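PDB 5MU5: DUF115 domain-containing protein from Magnetospirillum magneticum AMB-1, which is a glycosyltransferase of the Maf family, involved in forming bacterial flagella and probably acting by attaching sugars to flagellin. Local coordinates for residues E17-L20 / E25-E28; V164-L169 / L180-E185; D286-I291 / N313-D318; I300-C303 / V309-A312. One frame throughout, in Å; residues are numbered along the deposited sequence.

Interaction 1. Residues E17-L20 / E25-E28; sequences EAFL and EMGE. With EDO (1,2-ethanediol), chain I.
The tight corner between helix 9-22 and helix 24-32, in the Maf N-terminal region, closes where Phe19 and Leu20 press on the bare backbone of Gly27. The CA atoms of Leu20 and Gly27 approach to 4.2 Å, and Phe19 CB lies 3.6 Å from Gly27 CA. A beta carbon built on Gly27 would fall 2.6 Å from Leu20 N, so the hydrogen in that position is what permits so close a passage. Leu20 reaches across with one branch, CD2 lying 3.4 Å from Gly27 C and next to Glu28 N. Replacing Leu20 by alanine would probably open a gap over the Gly27-Glu28 peptide, because CD2 makes the nearest approach there. Met26 runs alongside Phe19, pointing the same way, with CG 3.9 Å from Phe19 CD1; its chain then bends at chi2 (64°), carrying the sulfur away from Phe19. At the start of the second helix Glu25 N donates to O1 of an ethanediol molecule (3.1 Å, 161°), probably a crystallisation additive. Glu28 turns its carboxylate to Arg31 in a salt bridge. Beyond the corner, Ala18 and Phe19 rest on Leu170 of helix 166-171, while Met26 meets Phe154 and Leu157 of helix 154-160.

Interaction 2. Residues V164-L169 / L180-E185; sequences VDWRPL and LNIIIE
Leu169 O takes a hydrogen bond from Thr172 OG1 and also has a methyl of Leu180 beside it, CD2 standing 3.8 Å from that oxygen. The same CD2 is 4.4 Å from Leu169 CB, so a single branch of Leu180 meets both the backbone and the root of the side chain of its partner. Its position follows from chi1 of 179°, which sets CG opposite the backbone N and extends the side chain from the strand toward helix 166-171. Two residues on, Ile182 meets Trp166 from the opposite direction: its CD1 touches the six-membered ring at CZ3 and CH2, each 4.1 Å away. The approach is oblique. One face of the indole carries Val164 CG1, 3.8 Å above the plane and displaced toward the rim, while Phe19 meets the tryptophan in an edge-to-face pair. The indole nitrogen NE1 is hydrogen-bonded to Ser160 OG, which helps to fix the ring's rotation. Strand 180-183 forms one border of a parallel four-stranded sheet; Leu180 and Ile182 face helix 166-171, whereas Asn181 and Ile183 touch helix 188-202 on the other side. Strand 146-150 lies next in the sheet, and its Ile147 touches both Leu169 and Leu180. The chemistry is therefore largely dispersive: most of the touching atoms are carbon, with Leu169 O the polar exception, and 157 Å² is buried in all. Trp166 NE1 and Leu169 O find their polar partners outside the strand, which implies hydrophobic rather than directional adhesion of helix to sheet.

Interaction 3. Residues D286-I291 / N313-D318; sequences DDIEVI and NGIQPD
Asn313 lays its carboxamide against an isoleucine methyl: Ile288 CG2 is equally distant, at 3.6 Å, from Asn313 OD1 and CG, the two side chains crossing at about a right angle. The residue stands at the end of helix 307-312, which finishes in a Schellman motif. Gly314, with phi of 69°, is its C-prime residue; Ile315 N returns to Leu310 O and Gly314 N to Leu311 O. The polar end of Asn313 is engaged by its own helix, through a hydrogen bond from ND2 to Val309 O, which holds the amide in place beside Ile288. An alanine in place of Asn313 would probably leave Val309 O without this donor and Ile288 CG2 without the flat group it rests against. The turn redirects the chain toward strand 319-322 and sends Ile315 to helix 284-294. Gln295 spans the same turn with both ends of its amide, NE2 to Gly314 O and OE1 to Gln316 N. Ile315 and Ile291 also cross at about a right angle, Ile291 CG2 lying 4.0 Å from Ile315 CD1. Ile315 CD1 also meets Ile288, 4.2 Å from Ile288 CD1 and 3.9 Å from Ile288 O.

Interaction 4. Residues I300-C303 / V309-A312; sequences IISC and VLLA
Leu310 points from helix 307-312 at strand 299-303 and drives a single methyl, CD1, against two residues of the strand. Its conformation explains the reach: chi1 is -61° and chi2 168°, so CD1 lies opposite CA and forms the farthest tip of the extended chain. Ser302 takes the closer approach, with OG 3.6 Å and CB 3.7 Å from Leu310 CD1, so the methyl rests alongside the CB-OG bond. Ile300 meets the same methyl from its own branch, CG2 at 4.0 Å, and here the two side chains cross obliquely. Ile300 and Ser302, two positions apart on the strand, both turn their CB toward the helix; the intervening Ile301 is directed away and touches Ala401 of helix 393-404 instead. The nearest CA atoms across the contact, those of Ser302 and Leu310, are 8.0 Å apart, a separation bridged by side chains alone. Strand, helix and the following strand 319-322 make up a beta-alpha-beta unit of the large mixed sheet, and within 309-312 Leu310 is the residue that reaches strand 299-303. It also touches Val278 on the adjacent strand 275-278. Ser302 OG is buried, but its hydrogen bond to Gln320 OE1 on strand 319-322 answers its polarity. The hydroxyl can thus lie against hydrocarbon with its bonding need met, and the Leu310 side chain meets the strand by van der Waals contact, over a small buried area of 98 Å².

How the interactions relate
The four contacts form two pairs. Interactions 1 and 2 come first along the chain, in the Maf N-terminal domain, with centres about 10 Å apart; Phe19 CE1 reaches Ile182 CD1 at 3.7 Å, so the corner of the first two helices and the border of the four-stranded sheet share one apolar core. Interactions 3 and 4 lie in the MptE-like part of the chain, with its mixed sheet, centres about 7 Å apart, interaction 4 being nested within the loop that interaction 3 closes. Asp318 OD2 lies 2.7 Å from Ile300 N, a probable hydrogen bond joining them. Some 57 to 63 Å separate the centres across pairs, on opposite sides of the chain's centre: two separate cores in one protein.

Interaction 1. Residues E17-L20 / E25-E28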
loop_
_atom_site.group_PDB
_atom_site.type_symbol
_atom_site.label_atom_id
_atom_site.label_comp_id
_atom_site.label_asym_id
_atom_site.label_seq_id
_atom_site.Cartn_x
_atom_site.Cartn_y
_atom_site.Cartn_z
ATOM N N GLU A 17 -16.579 11.949 -30.584
ATOM C CA GLU A 17 -15.673 11.059 -31.316
ATOM C C GLU A 17 -14.413 10.747 -30.497
ATOM O O GLU A 17 -13.988 9.600 -30.417
ATOM C CB GLU A 17 -15.287 11.677 -32.668
ATOM C CG GLU A 17 -16.426 11.727 -33.680
ATOM C CD GLU A 17 -16.137 12.605 -34.900
ATOM O OE1 GLU A 17 -15.186 13.420 -34.876
ATOM O OE2 GLU A 17 -16.880 12.490 -35.899
ATOM N N ALA A 18 -13.831 11.780 -29.893
ATOM C CA ALA A 18 -12.611 11.635 -29.102
ATOM C C ALA A 18 -12.830 10.715 -27.900
ATOM O O ALA A 18 -12.016 9.847 -27.641
ATOM C CB ALA A 18 -12.108 12.992 -28.648
ATOM N N PHE A 19 -13.927 10.905 -27.171
ATOM C CA PHE A 19 -14.265 9.967 -26.096
ATOM C C PHE A 19 -14.413 8.543 -26.625
ATOM O O PHE A 19 -13.844 7.622 -26.056
ATOM C CB PHE A 19 -15.532 10.383 -25.352
ATOM C CG PHE A 19 -15.298 11.439 -24.304
ATOM C CD1 PHE A 19 -14.855 11.085 -23.035
ATOM C CD2 PHE A 19 -15.503 12.764 -24.581
ATOM C CE1 PHE A 19 -14.626 12.047 -22.071
ATOM C CE2 PHE A 19 -15.287 13.730 -23.618
ATOM C CZ PHE A 19 -14.856 13.377 -22.361
ATOM N N LEU A 20 -15.141 8.360 -27.723
ATOM C CA LEU A 20 -15.338 7.008 -28.256
ATOM C C LEU A 20 -14.036 6.351 -28.681
ATOM O O LEU A 20 -13.907 5.137 -28.616
ATOM C CB LEU A 20 -16.305 7.022 -29.420
ATOM C CG LEU A 20 -17.754 7.269 -29.009
ATOM C CD1 LEU A 20 -18.600 7.688 -30.208
ATOM C CD2 LEU A 20 -18.322 6.031 -28.351
ATOM N N GLU A 25 -15.622 3.410 -23.067
ATOM C CA GLU A 25 -16.764 3.171 -22.172
ATOM C C GLU A 25 -17.444 4.480 -21.791
ATOM O O GLU A 25 -18.659 4.548 -21.715
ATOM C CB GLU A 25 -16.345 2.399 -20.911
ATOM C CG GLU A 25 -16.099 0.904 -21.136
ATOM C CD GLU A 25 -15.654 0.162 -19.874
ATOM O OE1 GLU A 25 -15.135 -0.972 -20.011
ATOM O OE2 GLU A 25 -15.820 0.701 -18.743
ATOM N N MET A 26 -16.670 5.531 -21.576
ATOM C CA MET A 26 -17.243 6.823 -21.237
ATOM C C MET A 26 -17.944 7.413 -22.465
ATOM O O MET A 26 -19.033 8.000 -22.367
ATOM C CB MET A 26 -16.144 7.770 -20.770
ATOM C CG MET A 26 -16.651 9.108 -20.255
ATOM S SD MET A 26 -17.667 8.927 -18.778
ATOM C CE MET A 26 -16.466 8.289 -17.602
ATOM N N GLY A 27 -17.299 7.247 -23.617
ATOM C CA GLY A 27 -17.835 7.693 -24.890
ATOM C C GLY A 27 -19.152 7.008 -25.160
ATOM O O GLY A 27 -20.107 7.653 -25.588
ATOM N N GLU A 28 -19.225 5.707 -24.875
ATOM C CA GLU A 28 -20.449 4.972 -25.170
ATOM C C GLU A 28 -21.581 5.483 -24.274
ATOM O O GLU A 28 -22.711 5.670 -24.704
ATOM C CB GLU A 28 -20.244 3.461 -25.032
ATOM C CG GLU A 28 -21.419 2.621 -25.521
ATOM C CD GLU A 28 -21.928 3.002 -26.916
ATOM O OE1 GLU A 28 -21.103 3.212 -27.832
ATOM O OE2 GLU A 28 -23.166 3.081 -27.101
HETATM C C1 EDO I . -12.088 3.513 -20.947
HETATM O O1 EDO I . -13.015 2.650 -21.598
HETATM C C2 EDO I . -12.677 3.619 -19.553
HETATM O O2 EDO I . -13.907 4.377 -19.654
#

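Interaction 2. Residues V164-L169 / L180-E185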
loop_
_atom_site.group_PDB
_atom_site.type_symbol
_atom_site.label_atom_id
_atom_site.label_comp_id
_atom_site.label_asym_id
_atom_site.label_seq_id
_atom_site.Cartn_x
_atom_site.Cartn_y
_atom_site.Cartn_z
ATOM N N VAL A 164 -16.087 22.410 -23.784
ATOM C CA VAL A 164 -14.685 22.126 -23.571
ATOM C C VAL A 164 -14.073 21.555 -24.840
ATOM O O VAL A 164 -14.738 20.849 -25.580
ATOM C CB VAL A 164 -14.540 21.097 -22.458
ATOM C CG1 VAL A 164 -13.089 20.710 -22.253
ATOM C CG2 VAL A 164 -15.139 21.641 -21.177
ATOM N N ASP A 165 -12.801 21.852 -25.079
ATOM C CA ASP A 165 -12.068 21.222 -26.155
ATOM C C ASP A 165 -11.439 19.949 -25.568
ATOM O O ASP A 165 -10.316 19.956 -25.087
ATOM C CB ASP A 165 -10.997 22.162 -26.718
ATOM C CG ASP A 165 -10.450 21.682 -28.056
ATOM O OD1 ASP A 165 -10.658 20.500 -28.411
ATOM O OD2 ASP A 165 -9.810 22.490 -28.760
ATOM N N TRP A 166 -12.187 18.854 -25.615
ATOM C CA TRP A 166 -11.777 17.611 -24.991
ATOM C C TRP A 166 -10.678 16.791 -25.665
ATOM O O TRP A 166 -10.004 15.996 -25.004
ATOM C CB TRP A 166 -12.993 16.718 -24.846
ATOM C CG TRP A 166 -13.827 17.018 -23.681
ATOM C CD1 TRP A 166 -15.073 17.570 -23.679
ATOM C CD2 TRP A 166 -13.496 16.752 -22.326
ATOM N NE1 TRP A 166 -15.543 17.653 -22.399
ATOM C CE2 TRP A 166 -14.590 17.168 -21.541
ATOM C CE3 TRP A 166 -12.375 16.203 -21.692
ATOM C CZ2 TRP A 166 -14.603 17.051 -20.137
ATOM C CZ3 TRP A 166 -12.374 16.089 -20.298
ATOM C CH2 TRP A 166 -13.485 16.510 -19.534
ATOM N N ARG A 167 -10.514 16.940 -26.966
ATOM C CA ARG A 167 -9.563 16.117 -27.694
ATOM C C ARG A 167 -8.118 16.225 -27.202
ATOM O O ARG A 167 -7.488 15.211 -27.014
ATOM C CB ARG A 167 -9.641 16.319 -29.223
ATOM C CG ARG A 167 -8.574 15.499 -29.955
ATOM C CD ARG A 167 -8.802 15.320 -31.440
ATOM N NE ARG A 167 -9.791 14.288 -31.731
ATOM C CZ ARG A 167 -9.538 12.980 -31.805
ATOM N NH1 ARG A 167 -8.324 12.493 -31.583
ATOM N NH2 ARG A 167 -10.521 12.142 -32.084
ATOM N N PRO A 168 -7.593 17.446 -27.012
ATOM C CA PRO A 168 -6.224 17.539 -26.512
ATOM C C PRO A 168 -6.070 16.877 -25.135
ATOM O O PRO A 168 -5.032 16.303 -24.856
ATOM C CB PRO A 168 -5.987 19.045 -26.427
ATOM C CG PRO A 168 -6.936 19.640 -27.417
ATOM C CD PRO A 168 -8.161 18.781 -27.286
ATOM N N LEU A 169 -7.108 16.915 -24.304
ATOM C CA LEU A 169 -7.064 16.221 -23.016
ATOM C C LEU A 169 -7.070 14.712 -23.195
ATOM O O LEU A 169 -6.198 14.010 -22.678
ATOM C CB LEU A 169 -8.251 16.625 -22.150
ATOM C CG LEU A 169 -8.208 18.070 -21.676
ATOM C CD1 LEU A 169 -9.491 18.459 -20.958
ATOM C CD2 LEU A 169 -7.020 18.226 -20.751
ATOM N N LEU A 180 -5.311 10.582 -17.640
ATOM C CA LEU A 180 -6.567 11.316 -17.547
ATOM C C LEU A 180 -7.605 10.397 -16.966
ATOM O O LEU A 180 -7.861 9.327 -17.506
ATOM C CB LEU A 180 -7.060 11.788 -18.898
ATOM C CG LEU A 180 -8.392 12.538 -18.893
ATOM C CD1 LEU A 180 -8.248 13.912 -18.297
ATOM C CD2 LEU A 180 -8.916 12.660 -20.321
ATOM N N ASN A 181 -8.200 10.824 -15.868
ATOM C CA ASN A 181 -9.226 10.060 -15.181
ATOM C C ASN A 181 -10.439 10.944 -14.996
ATOM O O ASN A 181 -10.303 12.102 -14.618
ATOM C CB ASN A 181 -8.715 9.632 -13.808
ATOM C CG ASN A 181 -7.576 8.655 -13.902
ATOM O OD1 ASN A 181 -7.784 7.482 -14.163
ATOM N ND2 ASN A 181 -6.361 9.135 -13.719
ATOM N N ILE A 182 -11.614 10.415 -15.306
ATOM C CA ILE A 182 -12.856 11.120 -15.049
ATOM C C ILE A 182 -13.634 10.232 -14.112
ATOM O O ILE A 182 -13.926 9.107 -14.433
ATOM C CB ILE A 182 -13.628 11.383 -16.328
ATOM C CG1 ILE A 182 -12.781 12.300 -17.229
ATOM C CG2 ILE A 182 -14.980 12.014 -16.004
ATOM C CD1 ILE A 182 -13.382 12.544 -18.590
ATOM N N ILE A 183 -13.954 10.758 -12.940
ATOM C CA ILE A 183 -14.563 9.989 -11.888
ATOM C C ILE A 183 -15.969 10.497 -11.705
ATOM O O ILE A 183 -16.171 11.625 -11.300
ATOM C CB ILE A 183 -13.725 10.181 -10.610
ATOM C CG1 ILE A 183 -12.321 9.587 -10.816
ATOM C CG2 ILE A 183 -14.416 9.578 -9.402
ATOM C CD1 ILE A 183 -11.268 10.140 -9.865
ATOM N N ILE A 184 -16.937 9.660 -12.047
ATOM C CA ILE A 184 -18.347 9.984 -11.933
ATOM C C ILE A 184 -18.893 9.234 -10.728
ATOM O O ILE A 184 -19.316 8.083 -10.841
ATOM C CB ILE A 184 -19.124 9.542 -13.202
ATOM C CG1 ILE A 184 -18.431 10.027 -14.478
ATOM C CG2 ILE A 184 -20.555 10.071 -13.152
ATOM C CD1 ILE A 184 -18.285 11.528 -14.576
ATOM N N GLU A 185 -18.863 9.876 -9.569
ATOM C CA GLU A 185 -19.295 9.242 -8.326
ATOM C C GLU A 185 -19.968 10.283 -7.464
ATOM O O GLU A 185 -19.581 11.448 -7.482
ATOM C CB GLU A 185 -18.087 8.641 -7.566
ATOM C CG GLU A 185 -17.340 7.527 -8.299
ATOM C CD GLU A 185 -18.196 6.273 -8.537
ATOM O OE1 GLU A 185 -19.127 6.040 -7.749
ATOM O OE2 GLU A 185 -17.950 5.523 -9.520
#

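Interaction 3. Residues D286-I291 / N313-D318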
loop_
_atom_site.group_PDB
_atom_site.type_symbol
_atom_site.label_atom_id
_atom_site.label_comp_id
_atom_site.label_asym_id
_atom_site.label_seq_id
_atom_site.Cartn_x
_atom_site.Cartn_y
_atom_site.Cartn_z
ATOM N N ASP A 286 -7.535 -15.070 32.266
ATOM C CA ASP A 286 -8.889 -15.529 32.589
ATOM C C ASP A 286 -9.239 -16.829 31.877
ATOM O O ASP A 286 -9.998 -17.618 32.405
ATOM C CB ASP A 286 -9.946 -14.485 32.196
ATOM C CG ASP A 286 -9.895 -13.233 33.057
ATOM O OD1 ASP A 286 -9.515 -13.335 34.248
ATOM O OD2 ASP A 286 -10.244 -12.143 32.542
ATOM N N ASP A 287 -8.684 -17.048 30.688
ATOM C CA ASP A 287 -9.087 -18.157 29.827
ATOM C C ASP A 287 -8.084 -19.323 29.803
ATOM O O ASP A 287 -8.322 -20.319 29.151
ATOM C CB ASP A 287 -9.277 -17.643 28.392
ATOM C CG ASP A 287 -10.108 -16.356 28.315
ATOM O OD1 ASP A 287 -11.196 -16.295 28.934
ATOM O OD2 ASP A 287 -9.672 -15.402 27.617
ATOM N N ILE A 288 -6.974 -19.197 30.516
ATOM C CA ILE A 288 -5.926 -20.214 30.490
ATOM C C ILE A 288 -6.436 -21.587 30.868
ATOM O O ILE A 288 -6.085 -22.565 30.201
ATOM C CB ILE A 288 -4.726 -19.835 31.397
ATOM C CG1 ILE A 288 -3.863 -18.793 30.695
ATOM C CG2 ILE A 288 -3.834 -21.034 31.704
ATOM C CD1 ILE A 288 -3.157 -19.305 29.449
ATOM N N GLU A 289 -7.261 -21.675 31.908
ATOM C CA GLU A 289 -7.743 -22.988 32.338
ATOM C C GLU A 289 -8.639 -23.650 31.300
ATOM O O GLU A 289 -8.584 -24.857 31.129
ATOM C CB GLU A 289 -8.425 -22.944 33.719
ATOM C CG GLU A 289 -7.456 -22.692 34.886
ATOM C CD GLU A 289 -6.211 -23.608 34.881
ATOM O OE1 GLU A 289 -6.337 -24.837 34.633
ATOM O OE2 GLU A 289 -5.088 -23.100 35.128
ATOM N N VAL A 290 -9.438 -22.861 30.589
ATOM C CA VAL A 290 -10.329 -23.405 29.574
ATOM C C VAL A 290 -9.528 -23.896 28.369
ATOM O O VAL A 290 -9.830 -24.926 27.783
ATOM C CB VAL A 290 -11.393 -22.370 29.153
ATOM C CG1 VAL A 290 -12.238 -22.873 27.990
ATOM C CG2 VAL A 290 -12.290 -22.064 30.337
ATOM N N ILE A 291 -8.502 -23.152 28.000
ATOM C CA ILE A 291 -7.661 -23.554 26.889
ATOM C C ILE A 291 -6.979 -24.871 27.260
ATOM O O ILE A 291 -6.890 -25.792 26.449
ATOM C CB ILE A 291 -6.583 -22.499 26.585
ATOM C CG1 ILE A 291 -7.227 -21.191 26.124
ATOM C CG2 ILE A 291 -5.642 -22.994 25.497
ATOM C CD1 ILE A 291 -6.263 -20.028 26.031
ATOM N N ASN A 313 2.201 -22.588 31.142
ATOM C CA ASN A 313 1.034 -23.261 31.747
ATOM C C ASN A 313 0.817 -24.703 31.295
ATOM O O ASN A 313 -0.238 -25.286 31.554
ATOM C CB ASN A 313 -0.230 -22.445 31.448
ATOM C CG ASN A 313 -0.268 -21.134 32.207
ATOM O OD1 ASN A 313 -0.669 -21.095 33.359
ATOM N ND2 ASN A 313 0.121 -20.056 31.553
ATOM N N GLY A 314 1.803 -25.273 30.611
ATOM C CA GLY A 314 1.710 -26.633 30.135
ATOM C C GLY A 314 0.697 -26.811 29.020
ATOM O O GLY A 314 -0.055 -27.783 29.002
ATOM N N ILE A 315 0.668 -25.867 28.090
ATOM C CA ILE A 315 -0.217 -25.972 26.938
ATOM C C ILE A 315 0.679 -26.102 25.730
ATOM O O ILE A 315 1.552 -25.281 25.526
ATOM C CB ILE A 315 -1.124 -24.747 26.819
ATOM C CG1 ILE A 315 -2.056 -24.675 28.049
ATOM C CG2 ILE A 315 -1.900 -24.796 25.512
ATOM C CD1 ILE A 315 -2.803 -23.356 28.226
ATOM N N GLN A 316 0.478 -27.152 24.947
ATOM C CA GLN A 316 1.303 -27.401 23.771
ATOM C C GLN A 316 0.688 -26.777 22.505
ATOM O O GLN A 316 -0.339 -27.216 22.040
ATOM C CB GLN A 316 1.463 -28.915 23.583
ATOM C CG GLN A 316 2.200 -29.343 22.319
ATOM C CD GLN A 316 3.641 -28.858 22.278
ATOM O OE1 GLN A 316 4.405 -29.075 23.218
ATOM N NE2 GLN A 316 4.025 -28.212 21.182
ATOM N N PRO A 317 1.316 -25.734 21.950
ATOM C CA PRO A 317 0.849 -25.289 20.643
ATOM C C PRO A 317 1.005 -26.385 19.591
ATOM O O PRO A 317 1.984 -27.113 19.608
ATOM C CB PRO A 317 1.796 -24.143 20.280
ATOM C CG PRO A 317 2.472 -23.757 21.523
ATOM C CD PRO A 317 2.414 -24.910 22.469
ATOM N N ASP A 318 0.049 -26.491 18.686
ATOM C CA ASP A 318 0.159 -27.386 17.552
ATOM C C ASP A 318 0.920 -26.641 16.470
ATOM O O ASP A 318 1.785 -27.198 15.789
ATOM C CB ASP A 318 -1.226 -27.792 17.097
ATOM C CG ASP A 318 -1.971 -28.636 18.165
ATOM O OD1 ASP A 318 -1.573 -29.808 18.353
ATOM O OD2 ASP A 318 -2.954 -28.142 18.792
#

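Interaction 4. Residues I300-C303 / V309-A312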
loop_
_atom_site.group_PDB
_atom_site.type_symbol
_atom_site.label_atom_id
_atom_site.label_comp_id
_atom_site.label_asym_id
_atom_site.label_seq_id
_atom_site.Cartn_x
_atom_site.Cartn_y
_atom_site.Cartn_z
ATOM N N ILE A 300 -4.301 -25.779 18.702
ATOM C CA ILE A 300 -3.793 -24.549 19.303
ATOM C C ILE A 300 -2.841 -23.857 18.335
ATOM O O ILE A 300 -1.808 -24.415 17.971
ATOM C CB ILE A 300 -3.016 -24.800 20.599
ATOM C CG1 ILE A 300 -3.815 -25.641 21.592
ATOM C CG2 ILE A 300 -2.600 -23.476 21.227
ATOM C CD1 ILE A 300 -5.176 -25.101 21.953
ATOM N N ILE A 301 -3.215 -22.659 17.902
ATOM C CA ILE A 301 -2.376 -21.843 17.050
ATOM C C ILE A 301 -1.853 -20.699 17.919
ATOM O O ILE A 301 -2.617 -19.841 18.385
ATOM C CB ILE A 301 -3.144 -21.332 15.827
ATOM C CG1 ILE A 301 -3.519 -22.523 14.956
ATOM C CG2 ILE A 301 -2.299 -20.346 15.029
ATOM C CD1 ILE A 301 -4.153 -22.166 13.642
ATOM N N SER A 302 -0.549 -20.725 18.166
ATOM C CA SER A 302 0.115 -19.751 18.997
ATOM C C SER A 302 0.677 -18.692 18.094
ATOM O O SER A 302 1.417 -18.995 17.178
ATOM C CB SER A 302 1.256 -20.409 19.785
ATOM O OG SER A 302 1.942 -19.445 20.580
ATOM N N CYS A 303 0.331 -17.442 18.366
ATOM C CA CYS A 303 0.778 -16.330 17.538
ATOM C C CYS A 303 1.930 -15.585 18.198
ATOM O O CYS A 303 1.754 -14.960 19.246
ATOM C CB CYS A 303 -0.409 -15.411 17.261
ATOM S SG CYS A 303 -1.681 -16.275 16.300
ATOM N N VAL A 309 3.164 -17.824 27.403
ATOM C CA VAL A 309 2.114 -18.070 28.392
ATOM C C VAL A 309 1.486 -19.465 28.232
ATOM O O VAL A 309 1.136 -20.123 29.211
ATOM C CB VAL A 309 1.035 -16.947 28.407
ATOM C CG1 VAL A 309 0.241 -16.874 27.104
ATOM C CG2 VAL A 309 0.094 -17.148 29.598
ATOM N N LEU A 310 1.362 -19.931 27.001
ATOM C CA LEU A 310 0.858 -21.268 26.771
ATOM C C LEU A 310 1.831 -22.275 27.372
ATOM O O LEU A 310 1.433 -23.108 28.205
ATOM C CB LEU A 310 0.646 -21.533 25.280
ATOM C CG LEU A 310 -0.373 -20.603 24.633
ATOM C CD1 LEU A 310 -0.336 -20.711 23.129
ATOM C CD2 LEU A 310 -1.768 -20.897 25.142
ATOM N N LEU A 311 3.103 -22.179 26.990
ATOM C CA LEU A 311 4.087 -23.155 27.455
ATOM C C LEU A 311 4.307 -23.116 28.969
ATOM O O LEU A 311 4.382 -24.161 29.590
ATOM C CB LEU A 311 5.415 -22.996 26.714
ATOM C CG LEU A 311 5.354 -23.316 25.223
ATOM C CD1 LEU A 311 6.615 -22.825 24.521
ATOM C CD2 LEU A 311 5.144 -24.805 24.975
ATOM N N ALA A 312 4.389 -21.930 29.563
ATOM C CA ALA A 312 4.538 -21.824 31.020
ATOM C C ALA A 312 3.380 -22.508 31.762
ATOM O O ALA A 312 3.556 -22.963 32.870
ATOM C CB ALA A 312 4.651 -20.366 31.444
#